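Local coordinates for dicer Related Helicase (Caenorhabditis elegans, PDB 6M6Q), which probably hydrolyses ATP as an RNA-binding helicase of the RIG-I-like receptor family, represented here by its all-helical N-terminal domain, at residues P23-Y28 / Y151-D156; Y28-K33 / G183-D188; M197-H202 / D295-D300. All coordinates share one frame; numbering follows the deposited sequence.

Contact 1: P23-Y28 / Y151-D156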
loop_
_atom_site.group_PDB
_atom_site.type_symbol
_atom_site.label_atom_id
_atom_site.label_comp_id
_atom_site.label_asym_id
_atom_site.label_seq_id
_atom_site.Cartn_x
_atom_site.Cartn_y
_atom_site.Cartn_z
ATOM N N PRO B 23 6.915 -19.248 -2.743
ATOM C CA PRO B 23 6.546 -18.067 -1.974
ATOM C C PRO B 23 6.786 -16.753 -2.738
ATOM O O PRO B 23 6.073 -15.795 -2.486
ATOM C CB PRO B 23 7.467 -18.092 -0.736
ATOM C CG PRO B 23 7.971 -19.524 -0.650
ATOM C CD PRO B 23 7.889 -20.091 -2.051
ATOM N N TYR B 24 7.810 -16.731 -3.604
ATOM C CA TYR B 24 8.347 -15.520 -4.266
ATOM C C TYR B 24 7.639 -15.286 -5.619
ATOM O O TYR B 24 7.914 -14.244 -6.253
ATOM C CB TYR B 24 9.861 -15.658 -4.421
ATOM C CG TYR B 24 10.603 -15.932 -3.135
ATOM C CD1 TYR B 24 10.984 -14.895 -2.302
ATOM C CD2 TYR B 24 10.960 -17.223 -2.759
ATOM C CE1 TYR B 24 11.704 -15.121 -1.139
ATOM C CE2 TYR B 24 11.676 -17.469 -1.597
ATOM C CZ TYR B 24 12.033 -16.415 -0.774
ATOM O OH TYR B 24 12.729 -16.626 0.376
ATOM N N PHE B 25 6.718 -16.175 -6.032
ATOM C CA PHE B 25 6.022 -16.074 -7.345
ATOM C C PHE B 25 4.971 -14.953 -7.368
ATOM O O PHE B 25 4.988 -14.171 -8.298
ATOM C CB PHE B 25 5.397 -17.391 -7.799
ATOM C CG PHE B 25 4.505 -17.244 -9.012
ATOM C CD1 PHE B 25 5.033 -17.004 -10.272
ATOM C CD2 PHE B 25 3.129 -17.301 -8.889
ATOM C CE1 PHE B 25 4.205 -16.855 -11.380
ATOM C CE2 PHE B 25 2.304 -17.175 -9.999
ATOM C CZ PHE B 25 2.845 -16.943 -11.239
ATOM N N PRO B 26 3.958 -14.873 -6.459
ATOM C CA PRO B 26 2.890 -13.876 -6.604
ATOM C C PRO B 26 3.398 -12.459 -6.934
ATOM O O PRO B 26 2.896 -11.875 -7.854
ATOM C CB PRO B 26 2.209 -13.894 -5.224
ATOM C CG PRO B 26 2.379 -15.319 -4.773
ATOM C CD PRO B 26 3.766 -15.704 -5.262
ATOM N N ALA B 27 4.402 -11.979 -6.195
ATOM C CA ALA B 27 4.983 -10.619 -6.311
ATOM C C ALA B 27 5.705 -10.476 -7.647
ATOM O O ALA B 27 5.628 -9.395 -8.256
ATOM C CB ALA B 27 5.927 -10.346 -5.165
ATOM N N TYR B 28 6.437 -11.497 -8.052
ATOM C CA TYR B 28 7.191 -11.490 -9.312
ATOM C C TYR B 28 6.191 -11.420 -10.471
ATOM O O TYR B 28 6.344 -10.538 -11.334
ATOM C CB TYR B 28 8.147 -12.679 -9.396
ATOM C CG TYR B 28 9.076 -12.585 -10.583
ATOM C CD1 TYR B 28 8.812 -13.274 -11.760
ATOM C CD2 TYR B 28 10.145 -11.709 -10.574
ATOM C CE1 TYR B 28 9.610 -13.119 -12.876
ATOM C CE2 TYR B 28 10.964 -11.561 -11.679
ATOM C CZ TYR B 28 10.691 -12.264 -12.835
ATOM O OH TYR B 28 11.516 -12.133 -13.917
ATOM N N TYR B 151 8.492 -17.071 -18.693
ATOM C CA TYR B 151 9.358 -15.964 -18.226
ATOM C C TYR B 151 8.930 -15.551 -16.806
ATOM O O TYR B 151 9.827 -15.236 -15.960
ATOM C CB TYR B 151 9.304 -14.812 -19.233
ATOM C CG TYR B 151 10.357 -13.755 -19.026
ATOM C CD1 TYR B 151 11.619 -13.872 -19.585
ATOM C CD2 TYR B 151 10.095 -12.635 -18.253
ATOM C CE1 TYR B 151 12.601 -12.912 -19.368
ATOM C CE2 TYR B 151 11.059 -11.660 -18.037
ATOM C CZ TYR B 151 12.317 -11.795 -18.602
ATOM O OH TYR B 151 13.280 -10.852 -18.375
ATOM N N SER B 152 7.619 -15.608 -16.533
ATOM C CA SER B 152 7.001 -15.247 -15.228
ATOM C C SER B 152 7.294 -16.332 -14.178
ATOM O O SER B 152 7.131 -16.043 -12.962
ATOM C CB SER B 152 5.511 -14.998 -15.380
ATOM O OG SER B 152 4.777 -16.214 -15.378
ATOM N N HIS B 153 7.749 -17.513 -14.627
ATOM C CA HIS B 153 8.010 -18.716 -13.789
ATOM C C HIS B 153 9.510 -19.102 -13.801
ATOM O O HIS B 153 9.845 -20.130 -13.181
ATOM C CB HIS B 153 7.151 -19.875 -14.293
ATOM C CG HIS B 153 5.724 -19.803 -13.885
ATOM N ND1 HIS B 153 5.322 -20.010 -12.589
ATOM C CD2 HIS B 153 4.596 -19.635 -14.611
ATOM C CE1 HIS B 153 4.004 -19.933 -12.528
ATOM N NE2 HIS B 153 3.539 -19.718 -13.752
ATOM N N TRP B 154 10.371 -18.334 -14.486
ATOM C CA TRP B 154 11.838 -18.608 -14.615
ATOM C C TRP B 154 12.077 -19.965 -15.333
ATOM O O TRP B 154 12.893 -20.788 -14.821
ATOM C CB TRP B 154 12.542 -18.603 -13.239
ATOM C CG TRP B 154 12.417 -17.356 -12.417
ATOM C CD1 TRP B 154 11.916 -16.141 -12.800
ATOM C CD2 TRP B 154 12.892 -17.183 -11.064
ATOM N NE1 TRP B 154 12.019 -15.241 -11.769
ATOM C CE2 TRP B 154 12.618 -15.852 -10.693
ATOM C CE3 TRP B 154 13.494 -18.028 -10.127
ATOM C CZ2 TRP B 154 12.930 -15.352 -9.430
ATOM C CZ3 TRP B 154 13.803 -17.532 -8.879
ATOM C CH2 TRP B 154 13.536 -16.209 -8.543
ATOM N N GLU B 155 11.435 -20.182 -16.477
ATOM C CA GLU B 155 11.615 -21.389 -17.323
ATOM C C GLU B 155 13.054 -21.435 -17.864
ATOM O O GLU B 155 13.544 -20.392 -18.343
ATOM C CB GLU B 155 10.602 -21.367 -18.465
ATOM C CG GLU B 155 10.471 -22.671 -19.203
ATOM C CD GLU B 155 9.393 -22.644 -20.264
ATOM O OE1 GLU B 155 9.432 -21.728 -21.109
ATOM O OE2 GLU B 155 8.507 -23.517 -20.229
ATOM N N ASP B 156 13.676 -22.621 -17.799
ATOM C CA ASP B 156 15.017 -22.963 -18.360
ATOM C C ASP B 156 16.102 -22.123 -17.664
ATOM O O ASP B 156 17.189 -21.978 -18.247
ATOM C CB ASP B 156 15.072 -22.793 -19.891
ATOM C CG ASP B 156 14.047 -23.610 -20.666
ATOM O OD1 ASP B 156 13.612 -24.673 -20.145
ATOM O OD2 ASP B 156 13.684 -23.174 -21.783
#

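Contact 2: Y28-K33 / G183-D188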
loop_
_atom_site.group_PDB
_atom_site.type_symbol
_atom_site.label_atom_id
_atom_site.label_comp_id
_atom_site.label_asym_id
_atom_site.label_seq_id
_atom_site.Cartn_x
_atom_site.Cartn_y
_atom_site.Cartn_z
ATOM N N TYR B 28 6.437 -11.497 -8.052
ATOM C CA TYR B 28 7.191 -11.490 -9.312
ATOM C C TYR B 28 6.191 -11.420 -10.471
ATOM O O TYR B 28 6.344 -10.538 -11.334
ATOM C CB TYR B 28 8.147 -12.679 -9.396
ATOM C CG TYR B 28 9.076 -12.585 -10.583
ATOM C CD1 TYR B 28 8.812 -13.274 -11.760
ATOM C CD2 TYR B 28 10.145 -11.709 -10.574
ATOM C CE1 TYR B 28 9.610 -13.119 -12.876
ATOM C CE2 TYR B 28 10.964 -11.561 -11.679
ATOM C CZ TYR B 28 10.691 -12.264 -12.835
ATOM O OH TYR B 28 11.516 -12.133 -13.917
ATOM N N PHE B 29 5.144 -12.240 -10.437
ATOM C CA PHE B 29 4.074 -12.256 -11.472
ATOM C C PHE B 29 3.434 -10.862 -11.584
ATOM O O PHE B 29 3.111 -10.459 -12.703
ATOM C CB PHE B 29 3.014 -13.309 -11.160
ATOM C CG PHE B 29 1.907 -13.378 -12.179
ATOM C CD1 PHE B 29 2.045 -14.136 -13.326
ATOM C CD2 PHE B 29 0.737 -12.652 -12.007
ATOM C CE1 PHE B 29 1.034 -14.180 -14.274
ATOM C CE2 PHE B 29 -0.273 -12.701 -12.957
ATOM C CZ PHE B 29 -0.129 -13.477 -14.082
ATOM N N ARG B 30 3.276 -10.155 -10.455
ATOM C CA ARG B 30 2.590 -8.829 -10.367
ATOM C C ARG B 30 3.459 -7.710 -10.952
ATOM O O ARG B 30 2.928 -6.623 -11.110
ATOM C CB ARG B 30 2.190 -8.513 -8.920
ATOM C CG ARG B 30 0.998 -9.329 -8.444
ATOM C CD ARG B 30 0.397 -8.818 -7.170
ATOM N NE ARG B 30 1.297 -8.893 -6.027
ATOM C CZ ARG B 30 1.278 -9.857 -5.090
ATOM N NH1 ARG B 30 0.435 -10.875 -5.184
ATOM N NH2 ARG B 30 2.106 -9.788 -4.060
ATOM N N LEU B 31 4.704 -7.991 -11.363
ATOM C CA LEU B 31 5.521 -7.041 -12.184
ATOM C C LEU B 31 4.990 -7.035 -13.633
ATOM O O LEU B 31 5.275 -6.048 -14.358
ATOM C CB LEU B 31 7.009 -7.415 -12.110
ATOM C CG LEU B 31 7.649 -7.315 -10.716
ATOM C CD1 LEU B 31 8.955 -8.087 -10.642
ATOM C CD2 LEU B 31 7.890 -5.876 -10.326
ATOM N N LEU B 32 4.134 -8.009 -13.990
ATOM C CA LEU B 32 3.419 -8.088 -15.311
ATOM C C LEU B 32 1.949 -7.649 -15.176
ATOM O O LEU B 32 1.176 -7.924 -16.105
ATOM C CB LEU B 32 3.454 -9.531 -15.846
ATOM C CG LEU B 32 4.777 -10.027 -16.409
ATOM C CD1 LEU B 32 4.757 -11.541 -16.533
ATOM C CD2 LEU B 32 5.058 -9.390 -17.751
ATOM N N LYS B 33 1.551 -7.051 -14.057
ATOM C CA LYS B 33 0.127 -6.717 -13.784
ATOM C C LYS B 33 -0.430 -5.776 -14.874
ATOM O O LYS B 33 -1.611 -5.898 -15.169
ATOM C CB LYS B 33 -0.030 -6.139 -12.376
ATOM C CG LYS B 33 0.454 -4.710 -12.160
ATOM C CD LYS B 33 0.056 -4.193 -10.788
ATOM C CE LYS B 33 -0.131 -2.708 -10.739
ATOM N NZ LYS B 33 -0.034 -2.214 -9.349
ATOM N N GLY B 183 0.022 -11.953 -0.498
ATOM C CA GLY B 183 -0.135 -10.616 0.100
ATOM C C GLY B 183 0.900 -9.651 -0.426
ATOM O O GLY B 183 1.769 -10.089 -1.187
ATOM N N TYR B 184 0.809 -8.379 -0.014
ATOM C CA TYR B 184 1.757 -7.297 -0.369
ATOM C C TYR B 184 3.165 -7.701 0.087
ATOM O O TYR B 184 3.333 -8.087 1.259
ATOM C CB TYR B 184 1.305 -5.955 0.235
ATOM C CG TYR B 184 0.431 -5.131 -0.678
ATOM C CD1 TYR B 184 0.987 -4.326 -1.664
ATOM C CD2 TYR B 184 -0.953 -5.187 -0.592
ATOM C CE1 TYR B 184 0.192 -3.607 -2.542
ATOM C CE2 TYR B 184 -1.763 -4.467 -1.459
ATOM C CZ TYR B 184 -1.188 -3.666 -2.432
ATOM O OH TYR B 184 -1.979 -2.965 -3.299
ATOM N N GLN B 185 4.151 -7.577 -0.805
ATOM C CA GLN B 185 5.580 -7.824 -0.488
ATOM C C GLN B 185 6.388 -6.559 -0.750
ATOM O O GLN B 185 5.900 -5.678 -1.487
ATOM C CB GLN B 185 6.118 -8.999 -1.305
ATOM C CG GLN B 185 5.354 -10.302 -1.089
ATOM C CD GLN B 185 5.481 -10.823 0.321
ATOM O OE1 GLN B 185 6.501 -10.648 0.990
ATOM N NE2 GLN B 185 4.427 -11.456 0.792
ATOM N N LYS B 186 7.581 -6.482 -0.168
ATOM C CA LYS B 186 8.533 -5.367 -0.377
ATOM C C LYS B 186 8.603 -5.041 -1.879
ATOM O O LYS B 186 8.461 -3.884 -2.232
ATOM C CB LYS B 186 9.900 -5.736 0.201
ATOM C CG LYS B 186 10.444 -4.734 1.198
ATOM C CD LYS B 186 11.917 -4.874 1.460
ATOM C CE LYS B 186 12.240 -5.886 2.533
ATOM N NZ LYS B 186 13.693 -6.172 2.582
ATOM N N LEU B 187 8.756 -6.062 -2.714
ATOM C CA LEU B 187 8.841 -5.951 -4.195
ATOM C C LEU B 187 7.707 -5.058 -4.737
ATOM O O LEU B 187 8.002 -4.152 -5.568
ATOM C CB LEU B 187 8.768 -7.359 -4.803
ATOM C CG LEU B 187 8.948 -7.425 -6.311
ATOM C CD1 LEU B 187 10.163 -6.613 -6.752
ATOM C CD2 LEU B 187 9.059 -8.872 -6.779
ATOM N N ASP B 188 6.463 -5.326 -4.334
ATOM C CA ASP B 188 5.274 -4.588 -4.819
ATOM C C ASP B 188 5.427 -3.096 -4.441
ATOM O O ASP B 188 5.051 -2.239 -5.269
ATOM C CB ASP B 188 3.970 -5.190 -4.279
ATOM C CG ASP B 188 3.750 -6.671 -4.574
ATOM O OD1 ASP B 188 3.830 -7.490 -3.595
ATOM O OD2 ASP B 188 3.422 -7.000 -5.741
#

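Contact 3: M197-H202 / D295-D300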
loop_
_atom_site.group_PDB
_atom_site.type_symbol
_atom_site.label_atom_id
_atom_site.label_comp_id
_atom_site.label_asym_id
_atom_site.label_seq_id
_atom_site.Cartn_x
_atom_site.Cartn_y
_atom_site.Cartn_z
ATOM N N MET B 197 12.746 5.689 -15.336
ATOM C CA MET B 197 13.506 6.462 -16.357
ATOM C C MET B 197 14.819 6.977 -15.754
ATOM O O MET B 197 15.858 6.878 -16.424
ATOM C CB MET B 197 12.706 7.636 -16.903
ATOM C CG MET B 197 12.977 7.858 -18.352
ATOM S SD MET B 197 12.319 9.382 -18.926
ATOM C CE MET B 197 12.237 9.036 -20.682
ATOM N N ILE B 198 14.765 7.500 -14.538
ATOM C CA ILE B 198 15.934 8.083 -13.816
ATOM C C ILE B 198 16.898 6.946 -13.407
ATOM O O ILE B 198 18.119 7.154 -13.458
ATOM C CB ILE B 198 15.455 8.918 -12.610
ATOM C CG1 ILE B 198 14.365 9.925 -13.002
ATOM C CG2 ILE B 198 16.629 9.607 -11.933
ATOM C CD1 ILE B 198 13.479 10.352 -11.849
ATOM N N ILE B 199 16.368 5.762 -13.082
ATOM C CA ILE B 199 17.181 4.560 -12.732
ATOM C C ILE B 199 17.935 4.101 -13.998
ATOM O O ILE B 199 19.136 3.801 -13.891
ATOM C CB ILE B 199 16.300 3.445 -12.122
ATOM C CG1 ILE B 199 15.470 3.965 -10.945
ATOM C CG2 ILE B 199 17.147 2.248 -11.720
ATOM C CD1 ILE B 199 14.268 3.114 -10.594
ATOM N N MET B 200 17.270 4.089 -15.160
ATOM C CA MET B 200 17.862 3.619 -16.446
ATOM C C MET B 200 19.016 4.563 -16.838
ATOM O O MET B 200 20.085 4.048 -17.241
ATOM C CB MET B 200 16.799 3.565 -17.555
ATOM C CG MET B 200 17.302 3.061 -18.917
ATOM S SD MET B 200 17.178 1.267 -19.127
ATOM C CE MET B 200 18.665 0.747 -18.278
ATOM N N LYS B 201 18.840 5.877 -16.641
ATOM C CA LYS B 201 19.842 6.928 -16.993
ATOM C C LYS B 201 21.117 6.734 -16.156
ATOM O O LYS B 201 22.218 6.788 -16.748
ATOM C CB LYS B 201 19.244 8.325 -16.783
ATOM C CG LYS B 201 20.218 9.493 -16.927
ATOM C CD LYS B 201 19.549 10.883 -16.948
ATOM C CE LYS B 201 18.814 11.248 -15.663
ATOM N NZ LYS B 201 19.723 11.360 -14.489
ATOM N N HIS B 202 20.981 6.518 -14.842
ATOM C CA HIS B 202 22.121 6.430 -13.888
ATOM C C HIS B 202 22.856 5.100 -14.063
ATOM O O HIS B 202 24.099 5.097 -13.900
ATOM C CB HIS B 202 21.663 6.637 -12.443
ATOM C CG HIS B 202 21.405 8.066 -12.100
ATOM N ND1 HIS B 202 20.167 8.510 -11.675
ATOM C CD2 HIS B 202 22.203 9.158 -12.137
ATOM C CE1 HIS B 202 20.221 9.808 -11.443
ATOM N NE2 HIS B 202 21.456 10.225 -11.709
ATOM N N ASP B 295 22.470 3.204 -6.015
ATOM C CA ASP B 295 23.197 4.429 -6.439
ATOM C C ASP B 295 22.418 5.108 -7.575
ATOM O O ASP B 295 22.653 6.299 -7.798
ATOM C CB ASP B 295 24.656 4.115 -6.806
ATOM C CG ASP B 295 25.543 3.839 -5.596
ATOM O OD1 ASP B 295 25.402 4.573 -4.585
ATOM O OD2 ASP B 295 26.360 2.878 -5.661
ATOM N N ALA B 296 21.531 4.374 -8.259
ATOM C CA ALA B 296 20.681 4.872 -9.366
ATOM C C ALA B 296 19.330 5.381 -8.824
ATOM O O ALA B 296 18.537 5.948 -9.620
ATOM C CB ALA B 296 20.489 3.771 -10.387
ATOM N N MET B 297 19.072 5.199 -7.530
ATOM C CA MET B 297 17.776 5.556 -6.890
ATOM C C MET B 297 17.957 6.601 -5.767
ATOM O O MET B 297 16.945 7.211 -5.386
ATOM C CB MET B 297 17.100 4.311 -6.317
ATOM C CG MET B 297 16.503 3.422 -7.380
ATOM S SD MET B 297 15.925 1.867 -6.695
ATOM C CE MET B 297 14.473 2.447 -5.818
ATOM N N LYS B 298 19.182 6.853 -5.306
ATOM C CA LYS B 298 19.447 7.763 -4.158
ATOM C C LYS B 298 19.400 9.246 -4.596
ATOM O O LYS B 298 19.390 10.107 -3.697
ATOM C CB LYS B 298 20.789 7.415 -3.516
ATOM C CG LYS B 298 21.995 7.537 -4.434
ATOM C CD LYS B 298 23.305 7.706 -3.683
ATOM C CE LYS B 298 24.504 7.834 -4.601
ATOM N NZ LYS B 298 25.773 7.896 -3.838
ATOM N N ASN B 299 19.257 9.541 -5.893
ATOM C CA ASN B 299 19.566 10.888 -6.470
ATOM C C ASN B 299 18.349 11.819 -6.440
ATOM O O ASN B 299 18.566 13.030 -6.381
ATOM C CB ASN B 299 20.045 10.801 -7.909
ATOM C CG ASN B 299 21.098 9.746 -8.090
ATOM O OD1 ASN B 299 22.278 9.998 -7.874
ATOM N ND2 ASN B 299 20.668 8.546 -8.427
ATOM N N ASP B 300 17.140 11.293 -6.615
ATOM C CA ASP B 300 15.904 12.122 -6.729
ATOM C C ASP B 300 14.941 11.751 -5.599
ATOM O O ASP B 300 14.937 10.616 -5.141
ATOM C CB ASP B 300 15.276 11.998 -8.120
ATOM C CG ASP B 300 14.591 10.672 -8.374
ATOM O OD1 ASP B 300 15.314 9.698 -8.704
ATOM O OD2 ASP B 300 13.340 10.630 -8.282
#

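Contact 1: P23-Y28 / Y151-D156
A Schellman motif ends helix 146-152, and the chain leaving it lies against the first turn of helix 25-29, joining two elements far apart in sequence within this all-helical domain. Trp154 is the residue that leaves the helix with positive phi (62°), and its N makes a weak bond of 3.5 Å back to Tyr151 O. The turn brings the indole to Tyr28, whose CG lies anti to the backbone N, so that the phenol reaches across to the other segment. The pair is T-shaped: the pyrrole edge of Trp154 meets the face of Tyr28 with the planes at 78°, and NE1 sits 3.4 Å from Tyr28 CE1. Tyrosine suits this place because the face receives the indole while its OH is hydrogen-bonded to Leu270 O. Beside this pair, Phe25 and His153 lie nearly parallel, planes 5° apart and centroids 4.4 Å apart, but so far slid that the rings barely overlap. Phe25 CE1 lies over the imidazole, slid toward its rim. Histidine can lend a flat face to phenylalanine while both of its nitrogens are hydrogen-bonded, ND1 with Leu18 O and NE2 with Asp138 OD1. Two oxygen partners would favour a protonated, charged imidazole. Ser152 turns OG back to Tyr149 O within its own helix. Its carbonyl oxygen lies between the two aromatic rings, near the plane of each at the edge, 3.4 Å from Phe25 CE1 and 3.5 Å from Tyr28 CD1.

Contact 2: Y28-K33 / G183-D188
Helix 25-29 tightens into a short 3-10 turn at Arg30 and Leu31, with Leu31 N bonded to Tyr28 O at 3.0 Å, and this turn faces the start of helix 186-193. Gly183 to Gln185 approach as an extended loop, Gln185 takes the N-cap position, and the CA atoms of Arg30 and Asp188 are 7.5 Å apart. Arg30, with CG anti to its carbonyl carbon and the chain bent at chi3 (-64°), grips Asp188 side-on in a bidentate salt bridge. NE reaches OD2 at 2.9 Å from above the carboxylate plane, whereas NH2 meets the syn lone pair of OD1, also at 2.9 Å; both bonds are nearly straight, although the two planes are 33° apart. The anti lone pair of OD1 takes Gln185 N at 2.8 Å, one half of a capping box; the reciprocal side-chain bond is not made. Aspartate thus suits its place twice over, capping the helix start and probably offsetting the charge of a buried arginine. NH2 also makes a weak bond to Gly183 O. Beside the ion pair Leu187 CD2 touches Leu31 CD1 at 3.9 Å, the two side chains crossing at about a right angle. Around this junction, Arg30 continues to Leu128 O through NH1 and makes a cation-pi contact with Phe129, Leu31 packs against helix 262-271, and Phe29 and Leu32 turn to helices 131-144 and 146-152.

Contact 3: M197-H202 / D295-D300
The connection between helix 288-295 and helix 301-310, closed by an aspartate N-cap, lies along one side of helix 196-204 in the helical domain. Asp295, at the start of the segment, has a side chain turned from the contact and paired with Lys298 NZ, 3.4 Å from its OD1; its carbonyl oxygen instead accepts Asn299 ND2 at 3.1 Å, a bond that ties the loop back on itself. Ala296 follows, where a small side chain lets the loop come close to the helix: its CB rests 3.7 Å from His202 CB and also touches the CG2 branch of Ile199. The other branch of Ile199 meets Met297, CG1 to CG at 3.8 Å; the flexible thioether chain is bent at chi3, and Met297 touches Asn303 and Leu307 of helix 301-310. At Asn299 the amide stacks over one face of His202 with the planes 22° apart. ND2 is 3.3 Å from His202 ND1, but the angle is poor for a hydrogen bond, so the pair is a flat stack. His202 ND1 also makes a weak bond of 3.0 Å to Ile198 O of its own helix, while Lys201 NZ lies over the opposite face of the ring. Asp300 then caps helix 301-310, OD2 reaching Ala302 N weakly and OD1 taking Asn303 ND2. Its CG occupies the crowded position between N and the carbonyl carbon (chi1 73°), and the carboxylate meets Ile198 tip to tip, OD1 lying 3.5 Å from CG2 and OD2 3.6 Å from CD1.

How the contacts relate
Contacts 1 and 2 form one continuous region, their centres 10 Å apart, because both use helix 25-29 and share Tyr28: its ring serves 151-156, while its backbone N faces 183-188. They also touch directly, Ser152 CB lying 3.7 Å from Leu32 CD1 and Ala27 O 3.8 Å from Leu187 CD2. Along the chain their segments alternate, so the short N-terminal helix is clasped by two later parts of the sequence. Contact 3 stands apart, its centre 21 Å from that of contact 2 and 26 Å from that of contact 1, although helices 186-193 and 196-204 follow one another in the chain. None of the three includes a bound ligand.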